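Local coordinates for protein transcriptional regulator, MarR/EmrR family (Clostridium acetobutylicum, PDB 3JW4) that probably binds DNA as a two-subunit transcriptional regulator of the MarR/EmrR family, through a winged helix-turn-helix domain, at residues L37-N40 and S41-R45; G48-Y51 and E52-S56; Q79-K83 and K84-E88; E112-N115 and N116-E120; L137-I140 and L141-N145. One frame throughout, in Å; residues are numbered along the deposited sequence.

Contacts 1, 2 and 3 lie in the presumed DNA-binding part of the chain, contact 4 backs onto contact 1, and contact 5 stands apart on the last helix. Contacts 1 and 2 share helix 41-53, the first at its start and the second toward its end, with centres about 16 Å apart. Contact 4 packs straight onto contact 1, where Phe114 CZ comes within 3.2 Å of Leu39 CD2. Contact 3, the turn from helix 74-83 into strand 87-90, meets contact 2 through Ile50 and Ile87. From contact 3 to contact 5 the centres are about 37 Å apart, on opposite sides of the chain's centre. Contacts 1, 4 and 5 touch the second subunit, and glycerol sits at contact 2.

Contact 1 (L37-N40 and S41-R45); sequences LGLN and SQQGR
Asn40 and Gln43 grip each other at the start of helix 41-53, each side chain bonding to the other's backbone N-H. Gln43 CB lies 3.6 Å from Asn40 O. With CG turned anti to the carbonyl carbon (chi1 -67°), the chain runs back toward the residues before the helix, and CG passes 3.4 Å from Asn40 OD1. CD then reaches Asn40 ND2 at 3.2 Å; the two side chains cross at about a right angle, yet their amide planes are only 23° apart. At the tip, NE2 comes to 3.5 Å from Asn40 ND2, while OE1 accepts from Asn40 N at 2.9 Å, a bent bond (139° at the hydrogen) whose donor stands above the carbonyl plane. The same oxygen rests against Leu39 CD2 at 3.6 Å. In return, Gln43 N gives a straighter bond, 3.1 Å long, to Asn40 OD1, and Gly44 N reaches Asn40 O at 3.2 Å. Leu39 also packs on Leu110 and Phe114 of helix 105-126. Just upstream, Gly38, with positive phi, completes the Schellman motif that ends helix 14-35. One helix is therefore closed and the next opened within a few residues, the second by a capping box with Asn40 as N-cap.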
# COMPACT_ATOMS: atom_id res chain seq x y z
N LEU B 37 -16.70 -4.76 12.08
CA LEU B 37 -17.90 -5.25 11.37
C LEU B 37 -17.64 -6.51 10.56
O LEU B 37 -18.41 -6.83 9.66
CB LEU B 37 -18.43 -4.17 10.42
CG LEU B 37 -18.52 -2.77 11.00
CD1 LEU B 37 -19.07 -1.83 9.89
CD2 LEU B 37 -19.37 -2.77 12.26
N GLY B 38 -16.55 -7.21 10.85
CA GLY B 38 -16.17 -8.41 10.10
C GLY B 38 -16.04 -8.19 8.61
O GLY B 38 -16.19 -9.13 7.82
N LEU B 39 -15.76 -6.93 8.24
CA LEU B 39 -15.56 -6.52 6.85
C LEU B 39 -14.11 -6.12 6.63
O LEU B 39 -13.31 -6.02 7.59
CB LEU B 39 -16.44 -5.33 6.53
CG LEU B 39 -17.96 -5.52 6.49
CD1 LEU B 39 -18.64 -4.16 6.80
CD2 LEU B 39 -18.41 -6.09 5.14
N ASN B 40 -13.78 -5.91 5.36
CA ASN B 40 -12.49 -5.36 5.00
C ASN B 40 -12.68 -4.44 3.80
O ASN B 40 -13.72 -4.47 3.15
CB ASN B 40 -11.46 -6.46 4.74
CG ASN B 40 -11.92 -7.43 3.67
OD1 ASN B 40 -11.90 -7.11 2.49
ND2 ASN B 40 -12.33 -8.61 4.09
N SER B 41 -11.67 -3.63 3.52
CA SER B 41 -11.81 -2.58 2.53
C SER B 41 -11.98 -3.10 1.09
O SER B 41 -12.63 -2.45 0.25
CB SER B 41 -10.62 -1.63 2.62
OG SER B 41 -9.46 -2.31 2.26
N GLN B 42 -11.39 -4.26 0.81
CA GLN B 42 -11.50 -4.86 -0.51
C GLN B 42 -12.95 -5.32 -0.80
O GLN B 42 -13.48 -5.06 -1.89
CB GLN B 42 -10.46 -5.98 -0.68
CG GLN B 42 -10.76 -6.97 -1.81
CD GLN B 42 -9.49 -7.56 -2.46
OE1 GLN B 42 -8.49 -7.91 -1.78
NE2 GLN B 42 -9.54 -7.68 -3.80
N GLN B 43 -13.59 -5.95 0.18
CA GLN B 43 -15.01 -6.29 0.08
C GLN B 43 -15.87 -5.06 -0.14
O GLN B 43 -16.77 -5.09 -0.94
CB GLN B 43 -15.55 -6.93 1.34
CG GLN B 43 -15.00 -8.26 1.62
CD GLN B 43 -15.32 -8.66 3.05
OE1 GLN B 43 -15.46 -7.81 3.93
NE2 GLN B 43 -15.48 -9.94 3.26
N GLY B 44 -15.58 -4.00 0.61
CA GLY B 44 -16.29 -2.73 0.48
C GLY B 44 -16.18 -2.10 -0.88
O GLY B 44 -17.17 -1.71 -1.47
N ARG B 45 -14.95 -2.01 -1.38
CA ARG B 45 -14.68 -1.59 -2.75
C ARG B 45 -15.41 -2.43 -3.80
O ARG B 45 -15.97 -1.90 -4.77
CB ARG B 45 -13.17 -1.66 -3.01
CG ARG B 45 -12.45 -0.36 -2.97
CD ARG B 45 -12.40 0.34 -1.62
NE ARG B 45 -12.75 1.76 -1.82
CZ ARG B 45 -12.22 2.81 -1.19
NH1 ARG B 45 -12.67 4.02 -1.50
NH2 ARG B 45 -11.27 2.67 -0.26

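Contact 2 (G48-Y51 and E52-S56); sequences GYIY and ENQES. With GOL (glycerol), chain E.
The C-terminal part of helix 41-53 holds this contact, where Tyr49 and Asn53 meet on one flank and Tyr51 and Gln54 reach out on another. Asn53 turns its amide back onto the turn before it. Its ND2 donates to Tyr49 O at 2.9 Å, while its own backbone N gives that oxygen a second bond of 3.1 Å; the two donors come from opposite faces of the carbonyl plane. The same ND2 lies over one face of the Tyr49 ring, offset toward the rim and 3.2 Å from CE1, with ring and amide planes 40° apart. Tyr49 has CG anti to its N (chi1 -178°), which turns one ring face to the Asn53 amide.

Within the winged helix-turn-helix fold, this part of the helix packs against strand 100-103: Ile50 rests on Ile101 and Val103, and Tyr51 on Val103. The bond from Gln54 N to Ile50 O is short at 2.9 Å but weak, its angle being only 119°, whereas Glu52 N to Gly48 O is a regular helical bond. Gln54 extends its side chain beyond CG, and OE1 accepts from Val103 N. That leaves NE2 to donate to glycerol O3 at 3.2 Å. Tyr51 OH bonds the same glycerol through O2 at 3.1 Å, and this O2 lies at the edge of the tyrosine ring, in its plane. The glycerol, probably from the crystallisation liquor, is also hydrogen-bonded to Val103 O.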
# COMPACT_ATOMS: atom_id res chain seq x y z
N GLY B 48 -19.25 -1.76 -3.52
CA GLY B 48 -19.43 -0.43 -4.09
C GLY B 48 -19.39 -0.44 -5.62
O GLY B 48 -20.22 0.17 -6.27
N TYR B 49 -18.40 -1.10 -6.19
CA TYR B 49 -18.24 -1.16 -7.64
C TYR B 49 -19.46 -1.86 -8.24
O TYR B 49 -20.03 -1.41 -9.23
CB TYR B 49 -16.95 -1.93 -8.02
CG TYR B 49 -16.71 -1.97 -9.51
CD1 TYR B 49 -16.15 -0.87 -10.17
CD2 TYR B 49 -17.12 -3.06 -10.27
CE1 TYR B 49 -15.97 -0.86 -11.56
CE2 TYR B 49 -16.94 -3.07 -11.68
CZ TYR B 49 -16.36 -1.97 -12.31
OH TYR B 49 -16.17 -1.96 -13.66
N ILE B 50 -19.90 -2.94 -7.60
CA ILE B 50 -21.06 -3.64 -8.09
C ILE B 50 -22.29 -2.73 -8.02
O ILE B 50 -23.00 -2.58 -9.00
CB ILE B 50 -21.34 -4.94 -7.35
CG1 ILE B 50 -20.20 -5.94 -7.49
CG2 ILE B 50 -22.61 -5.55 -7.87
CD1 ILE B 50 -20.29 -7.08 -6.47
N TYR B 51 -22.52 -2.10 -6.88
CA TYR B 51 -23.65 -1.21 -6.73
C TYR B 51 -23.66 -0.10 -7.81
O TYR B 51 -24.69 0.17 -8.41
CB TYR B 51 -23.63 -0.56 -5.34
CG TYR B 51 -24.88 0.24 -5.01
CD1 TYR B 51 -26.10 -0.38 -4.99
CD2 TYR B 51 -24.82 1.59 -4.70
CE1 TYR B 51 -27.25 0.31 -4.68
CE2 TYR B 51 -25.98 2.31 -4.38
CZ TYR B 51 -27.20 1.63 -4.38
OH TYR B 51 -28.41 2.23 -4.09
N GLU B 52 -22.51 0.50 -8.07
CA GLU B 52 -22.41 1.60 -9.04
C GLU B 52 -22.62 1.17 -10.50
O GLU B 52 -23.14 1.94 -11.26
CB GLU B 52 -21.03 2.25 -8.95
CG GLU B 52 -20.82 2.99 -7.67
CD GLU B 52 -20.87 4.51 -7.81
OE1 GLU B 52 -20.15 5.17 -7.02
OE2 GLU B 52 -21.63 5.04 -8.68
N ASN B 53 -22.25 -0.05 -10.86
CA ASN B 53 -22.21 -0.46 -12.25
C ASN B 53 -23.16 -1.57 -12.62
O ASN B 53 -23.19 -1.99 -13.77
CB ASN B 53 -20.79 -0.88 -12.62
CG ASN B 53 -19.79 0.25 -12.46
OD1 ASN B 53 -19.74 1.15 -13.29
ND2 ASN B 53 -19.00 0.21 -11.39
N GLN B 54 -23.97 -2.05 -11.66
CA GLN B 54 -24.82 -3.21 -11.89
C GLN B 54 -25.82 -3.05 -13.05
O GLN B 54 -26.17 -4.04 -13.70
CB GLN B 54 -25.56 -3.64 -10.61
CG GLN B 54 -26.53 -2.62 -10.03
CD GLN B 54 -27.08 -2.99 -8.65
OE1 GLN B 54 -26.62 -3.90 -8.00
NE2 GLN B 54 -28.06 -2.23 -8.19
N GLU B 55 -26.29 -1.84 -13.30
CA GLU B 55 -27.28 -1.61 -14.39
C GLU B 55 -26.64 -1.69 -15.78
O GLU B 55 -27.35 -1.81 -16.79
CB GLU B 55 -28.02 -0.29 -14.20
CG GLU B 55 -29.09 -0.39 -13.12
CD GLU B 55 -29.94 0.86 -13.01
OE1 GLU B 55 -29.98 1.69 -13.96
OE2 GLU B 55 -30.57 1.02 -11.95
N SER B 56 -25.31 -1.60 -15.81
CA SER B 56 -24.49 -1.85 -17.01
C SER B 56 -24.28 -3.33 -17.33
O SER B 56 -23.91 -3.68 -18.47
CB SER B 56 -23.09 -1.30 -16.80
OG SER B 56 -23.11 0.09 -16.90
C1 GOL E . -31.59 -2.23 -3.24
O1 GOL E . -32.12 -1.41 -2.21
C2 GOL E . -30.87 -1.37 -4.27
O2 GOL E . -30.41 -0.16 -3.67
C3 GOL E . -29.72 -2.17 -4.91
O3 GOL E . -30.14 -3.09 -5.89

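Contact 3 (Q79-K83 and K84-E88); sequences QGLEK and KGYIE
Leu81 O and Tyr86 N make the wide-spanning i to i+5 bond, 3.0 Å, that closes helix 74-83 where the chain turns into strand 87-90. Inside it, Gly85 N donates to Glu82 O at 3.1 Å from well above the carbonyl plane, 68° out of it. These two bonds, with positive phi at Gly85, make a Schellman motif. Lys84 N still finds a regular helical partner in Gly80 O at 3.0 Å, nearly along the C=O axis. Glu82 O has a second donor as well: a water gives it one hydrogen at 2.7 Å and the other to Ile87 O, bridging the helix end to the first strand residue. Beside the water, Glu82 CA makes a CA-H...O contact of 3.6 Å with Ile87 O.

Beneath these polar links the packing is apolar. Leu81 CD2 touches Tyr86 CD2 at 3.9 Å, approaching the ring obliquely as the two side chains cross at about a right angle. Ile87 holds CG1 between its backbone N and carbonyl carbon (chi1 65°), which sends CD1 back to Leu81 CB at 3.7 Å. Outside the turn, Leu81 packs on Met46 and Ile47 of helix 41-53; Glu82 OE1 forms a salt bridge with Arg89, and Lys84 O accepts from Lys106 NZ. Gly80 O, Leu81 O, Glu82 O and Lys84 O are thus each satisfied, by backbone N-H groups, a water or a lysine, as the chain leaves the presumed recognition helix for the wing.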
# COMPACT_ATOMS: atom_id res chain seq x y z
N GLN B 79 -18.45 -15.35 -3.33
CA GLN B 79 -19.26 -16.39 -2.67
C GLN B 79 -19.63 -15.94 -1.25
O GLN B 79 -20.73 -16.22 -0.77
CB GLN B 79 -18.54 -17.74 -2.63
CG GLN B 79 -18.64 -18.55 -3.94
CD GLN B 79 -17.84 -19.82 -3.90
OE1 GLN B 79 -16.71 -19.87 -4.41
NE2 GLN B 79 -18.38 -20.88 -3.24
N GLY B 80 -18.70 -15.26 -0.59
CA GLY B 80 -18.91 -14.80 0.80
C GLY B 80 -20.01 -13.75 0.85
O GLY B 80 -20.96 -13.89 1.60
N LEU B 81 -19.89 -12.72 0.01
CA LEU B 81 -20.93 -11.67 -0.11
C LEU B 81 -22.28 -12.29 -0.48
O LEU B 81 -23.31 -11.94 0.07
CB LEU B 81 -20.50 -10.63 -1.16
CG LEU B 81 -19.24 -9.82 -0.85
CD1 LEU B 81 -18.81 -8.93 -2.04
CD2 LEU B 81 -19.45 -9.00 0.41
N GLU B 82 -22.29 -13.27 -1.37
CA GLU B 82 -23.55 -13.93 -1.72
C GLU B 82 -24.12 -14.75 -0.54
O GLU B 82 -25.32 -14.71 -0.28
CB GLU B 82 -23.34 -14.79 -2.96
CG GLU B 82 -24.52 -15.57 -3.42
CD GLU B 82 -24.18 -16.45 -4.63
OE1 GLU B 82 -23.18 -17.24 -4.55
OE2 GLU B 82 -24.92 -16.38 -5.62
N LYS B 83 -23.26 -15.44 0.20
CA LYS B 83 -23.75 -16.30 1.27
C LYS B 83 -24.36 -15.46 2.38
O LYS B 83 -25.31 -15.89 3.05
CB LYS B 83 -22.63 -17.17 1.85
CG LYS B 83 -23.16 -18.15 2.90
CD LYS B 83 -22.51 -19.49 2.85
CE LYS B 83 -22.67 -20.14 1.50
NZ LYS B 83 -23.61 -21.27 1.53
N LYS B 84 -23.78 -14.29 2.61
CA LYS B 84 -24.24 -13.40 3.65
C LYS B 84 -25.46 -12.55 3.20
O LYS B 84 -25.97 -11.77 3.99
CB LYS B 84 -23.08 -12.50 4.14
CG LYS B 84 -22.04 -13.22 5.01
CD LYS B 84 -20.83 -12.31 5.32
CE LYS B 84 -19.90 -12.91 6.36
NZ LYS B 84 -18.49 -12.33 6.44
N GLY B 85 -25.90 -12.69 1.96
CA GLY B 85 -27.14 -12.09 1.49
C GLY B 85 -26.95 -10.67 0.98
O GLY B 85 -27.91 -9.92 0.93
N TYR B 86 -25.72 -10.30 0.61
CA TYR B 86 -25.42 -8.93 0.18
C TYR B 86 -25.51 -8.74 -1.32
O TYR B 86 -25.74 -7.65 -1.78
CB TYR B 86 -24.02 -8.51 0.62
CG TYR B 86 -23.78 -8.46 2.12
CD1 TYR B 86 -24.65 -7.81 2.96
CD2 TYR B 86 -22.62 -9.00 2.66
CE1 TYR B 86 -24.39 -7.74 4.35
CE2 TYR B 86 -22.34 -8.92 4.05
CZ TYR B 86 -23.23 -8.30 4.88
OH TYR B 86 -22.97 -8.20 6.20
N ILE B 87 -25.25 -9.80 -2.08
CA ILE B 87 -25.30 -9.76 -3.54
C ILE B 87 -26.00 -11.00 -4.04
O ILE B 87 -26.10 -12.00 -3.30
CB ILE B 87 -23.92 -9.65 -4.19
CG1 ILE B 87 -23.08 -10.91 -3.93
CG2 ILE B 87 -23.13 -8.36 -3.70
CD1 ILE B 87 -21.75 -10.94 -4.68
N GLU B 88 -26.49 -10.94 -5.27
CA GLU B 88 -27.11 -12.08 -5.95
C GLU B 88 -26.66 -12.08 -7.40
O GLU B 88 -26.17 -11.07 -7.92
CB GLU B 88 -28.63 -12.02 -5.90
CG GLU B 88 -29.21 -10.80 -6.57
CD GLU B 88 -30.73 -10.82 -6.80
OE1 GLU B 88 -31.41 -11.79 -6.39
OE2 GLU B 88 -31.22 -9.84 -7.42
O HOH W 1 -27.32 -13.67 -1.71

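Contact 4 (E112-N115 and N116-E120); sequences EEFN and NIFLE
Phe118 sets one face of its ring over Phe114 O, one turn back on helix 105-126, and this is the tight part of the contact: the nearest ring atom, CD2, is 3.6 Å from that oxygen. The same oxygen is bonded by Phe118 N at 3.1 Å, a nearly straight helical bond. Ring meets ring more loosely. The two side chains lie side by side and point the same way, with Phe114 CD1 4.2 Å from Phe118 CZ, and Phe118 CZ lying oblique to the Phe114 ring, neither over its face nor at its edge. Ile117, likewise buried, lays CG1 against Glu113 O at 3.5 Å, because its CG1 is anti to the carbonyl carbon (chi1 -67°).

The polar flank is looser. Asn116 curls its amide back over the preceding turn until ND2 is 3.0 Å from Glu112 O, but the angle is too poor for a hydrogen bond; the oxygen is taken instead by Asn116 N at 2.9 Å. Glu112 runs out extended, its CG 4.0 Å from Asn116 ND2, with carboxylate and amide planes 81° apart. Both glutamates, Glu112 and Glu113, are exposed.

On the buried side, Phe114 and Ile117 pack on Leu34 of helix 14-35, and Phe118 takes a cation-pi interaction from Arg45 of helix 41-53. The second subunit touches the helix too: its Thr13 meets Phe118 and its Asp12 the exposed Leu119.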
# COMPACT_ATOMS: atom_id res chain seq x y z
N GLU B 112 -23.42 1.78 2.05
CA GLU B 112 -23.51 3.09 2.62
C GLU B 112 -22.68 3.20 3.90
O GLU B 112 -21.99 4.19 4.09
CB GLU B 112 -24.97 3.51 2.87
CG GLU B 112 -25.08 5.02 3.10
CD GLU B 112 -26.44 5.45 3.58
OE1 GLU B 112 -27.47 4.75 3.31
OE2 GLU B 112 -26.48 6.50 4.25
N GLU B 113 -22.72 2.19 4.76
CA GLU B 113 -21.88 2.20 5.95
C GLU B 113 -20.39 2.18 5.57
O GLU B 113 -19.65 2.94 6.15
CB GLU B 113 -22.21 1.07 6.94
CG GLU B 113 -23.64 1.13 7.56
CD GLU B 113 -23.78 2.09 8.76
OE1 GLU B 113 -22.83 2.85 9.07
OE2 GLU B 113 -24.87 2.09 9.39
N PHE B 114 -19.98 1.36 4.58
CA PHE B 114 -18.61 1.39 4.03
C PHE B 114 -18.26 2.82 3.64
O PHE B 114 -17.31 3.39 4.14
CB PHE B 114 -18.43 0.51 2.77
CG PHE B 114 -18.00 -0.92 3.04
CD1 PHE B 114 -16.73 -1.20 3.53
CD2 PHE B 114 -18.85 -1.99 2.72
CE1 PHE B 114 -16.33 -2.52 3.75
CE2 PHE B 114 -18.47 -3.33 2.94
CZ PHE B 114 -17.20 -3.60 3.46
N ASN B 115 -19.04 3.39 2.73
CA ASN B 115 -18.80 4.73 2.22
C ASN B 115 -18.66 5.77 3.31
O ASN B 115 -17.76 6.61 3.24
CB ASN B 115 -19.89 5.16 1.23
CG ASN B 115 -19.76 4.43 -0.10
OD1 ASN B 115 -18.85 3.62 -0.29
ND2 ASN B 115 -20.69 4.69 -1.02
N ASN B 116 -19.49 5.72 4.34
CA ASN B 116 -19.36 6.68 5.44
C ASN B 116 -18.02 6.57 6.17
O ASN B 116 -17.44 7.57 6.54
CB ASN B 116 -20.51 6.59 6.42
CG ASN B 116 -21.85 6.88 5.77
OD1 ASN B 116 -21.92 7.68 4.84
ND2 ASN B 116 -22.89 6.20 6.20
N ILE B 117 -17.53 5.34 6.36
CA ILE B 117 -16.25 5.16 7.00
C ILE B 117 -15.16 5.80 6.14
O ILE B 117 -14.36 6.60 6.65
CB ILE B 117 -15.98 3.68 7.28
CG1 ILE B 117 -16.97 3.17 8.35
CG2 ILE B 117 -14.56 3.49 7.78
CD1 ILE B 117 -16.76 1.71 8.73
N PHE B 118 -15.18 5.53 4.85
CA PHE B 118 -14.18 6.10 3.92
C PHE B 118 -14.26 7.62 3.86
O PHE B 118 -13.24 8.30 3.73
CB PHE B 118 -14.33 5.52 2.51
CG PHE B 118 -14.10 4.01 2.41
CD1 PHE B 118 -13.10 3.38 3.12
CD2 PHE B 118 -14.87 3.24 1.53
CE1 PHE B 118 -12.88 2.00 2.99
CE2 PHE B 118 -14.68 1.85 1.40
CZ PHE B 118 -13.67 1.23 2.13
N LEU B 119 -15.47 8.16 3.96
CA LEU B 119 -15.65 9.60 3.94
C LEU B 119 -15.12 10.30 5.22
O LEU B 119 -14.56 11.41 5.13
CB LEU B 119 -17.11 9.94 3.73
CG LEU B 119 -17.35 11.32 3.14
CD1 LEU B 119 -17.08 11.30 1.61
CD2 LEU B 119 -18.76 11.81 3.46
N GLU B 120 -15.27 9.66 6.39
CA GLU B 120 -14.72 10.24 7.62
C GLU B 120 -13.18 10.20 7.57
O GLU B 120 -12.53 11.12 8.02
CB GLU B 120 -15.23 9.55 8.88
CG GLU B 120 -16.78 9.44 8.99
CD GLU B 120 -17.33 9.52 10.43
OE1 GLU B 120 -16.54 9.27 11.39
OE2 GLU B 120 -18.54 9.83 10.59

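Contact 5 (L137-I140 and L141-N145); sequences LMSI and LIKVN
Leu137 O accepts from Leu141 N at 2.9 Å, and the same i to i+4 bonding carries on without a break from Met138, Ser139 and Ile140 to Ile142, Lys143 and Val144. On the side chains, Leu137 and Leu141 make the closest apolar pair across this turn. Leu137 has CG anti to its backbone N (chi1 -177°), which carries CD1 forward along the helix to 3.6 Å from Leu141 CG; the two side chains cross obliquely. Leu141 CG also lies 3.2 Å from Leu137 O, so it rests on both the methyl and the carbonyl of Leu137. Round the helix, the selenomethionine Met138 likewise has CG opposite its backbone N (chi1 -180°), and there CG meets Ile142 CD1 at 3.9 Å. Ile140 CG2 faces Val144 CG2 more distantly, at 4.2 Å.

Ser139 and Lys143 form the polar edge. The lysine runs out fully extended, its CE passing 4.2 Å from Ser139 OG, and its NZ forms a salt bridge with Glu133 of the second subunit. Asn145 OD1 accepts from Lys25 NZ and is hydrogen-bonded to Ser21 OG, both of that subunit. Apolar packing accompanies these bonds: Met138 on Pro14 and Val144 on Ile22, again of the second subunit. Such terminal helices, packing against a partner chain, are characteristic of the MarR-family dimerisation region, to which helix 131-146 contributes here.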
# COMPACT_ATOMS: atom_id res chain seq x y z
N LEU B 137 -3.02 21.04 -2.45
CA LEU B 137 -2.70 19.63 -2.26
C LEU B 137 -3.35 18.76 -3.35
O LEU B 137 -2.73 17.81 -3.85
CB LEU B 137 -3.16 19.13 -0.89
CG LEU B 137 -2.85 17.69 -0.49
CD1 LEU B 137 -1.35 17.34 -0.55
CD2 LEU B 137 -3.41 17.36 0.89
N MSE B 138 -4.60 19.06 -3.68
CA MSE B 138 -5.30 18.27 -4.70
C MSE B 138 -4.58 18.40 -6.02
O MSE B 138 -4.29 17.42 -6.68
CB MSE B 138 -6.74 18.73 -4.88
CG MSE B 138 -7.53 17.93 -5.95
SE MSE B 138 -7.70 16.11 -5.35
CE MSE B 138 -9.38 16.35 -4.36
N SER B 139 -4.28 19.63 -6.39
CA SER B 139 -3.65 19.91 -7.66
C SER B 139 -2.28 19.23 -7.78
O SER B 139 -1.96 18.63 -8.80
CB SER B 139 -3.49 21.41 -7.79
OG SER B 139 -2.63 21.71 -8.84
N ILE B 140 -1.48 19.33 -6.72
CA ILE B 140 -0.17 18.75 -6.69
C ILE B 140 -0.21 17.21 -6.70
O ILE B 140 0.54 16.57 -7.43
CB ILE B 140 0.61 19.29 -5.46
CG1 ILE B 140 0.90 20.80 -5.63
CG2 ILE B 140 1.91 18.53 -5.25
CD1 ILE B 140 1.50 21.48 -4.38
N LEU B 141 -1.07 16.61 -5.89
CA LEU B 141 -1.13 15.16 -5.82
C LEU B 141 -1.60 14.57 -7.17
O LEU B 141 -1.13 13.50 -7.57
CB LEU B 141 -2.02 14.67 -4.67
CG LEU B 141 -1.58 14.90 -3.22
CD1 LEU B 141 -2.73 14.47 -2.29
CD2 LEU B 141 -0.33 14.21 -2.90
N ILE B 142 -2.49 15.25 -7.86
CA ILE B 142 -2.89 14.80 -9.19
C ILE B 142 -1.65 14.79 -10.09
O ILE B 142 -1.41 13.81 -10.79
CB ILE B 142 -4.00 15.66 -9.76
CG1 ILE B 142 -5.31 15.45 -9.00
CG2 ILE B 142 -4.28 15.31 -11.24
CD1 ILE B 142 -6.37 16.52 -9.38
N LYS B 143 -0.84 15.85 -10.04
CA LYS B 143 0.34 15.93 -10.88
C LYS B 143 1.36 14.86 -10.54
O LYS B 143 1.91 14.23 -11.46
CB LYS B 143 1.00 17.32 -10.80
CG LYS B 143 0.18 18.42 -11.44
CD LYS B 143 0.90 19.74 -11.35
CE LYS B 143 0.05 20.86 -11.94
NZ LYS B 143 0.86 22.13 -12.01
N VAL B 144 1.60 14.64 -9.25
CA VAL B 144 2.57 13.65 -8.82
C VAL B 144 2.13 12.25 -9.28
O VAL B 144 2.92 11.50 -9.84
CB VAL B 144 2.74 13.63 -7.29
CG1 VAL B 144 3.53 12.39 -6.86
CG2 VAL B 144 3.33 14.94 -6.79
N ASN B 145 0.88 11.92 -9.02
CA ASN B 145 0.35 10.62 -9.39
C ASN B 145 0.41 10.41 -10.93
O ASN B 145 0.79 9.34 -11.38
CB ASN B 145 -1.07 10.47 -8.87
CG ASN B 145 -1.65 9.09 -9.12
OD1 ASN B 145 -1.06 8.07 -8.73
ND2 ASN B 145 -2.80 9.05 -9.80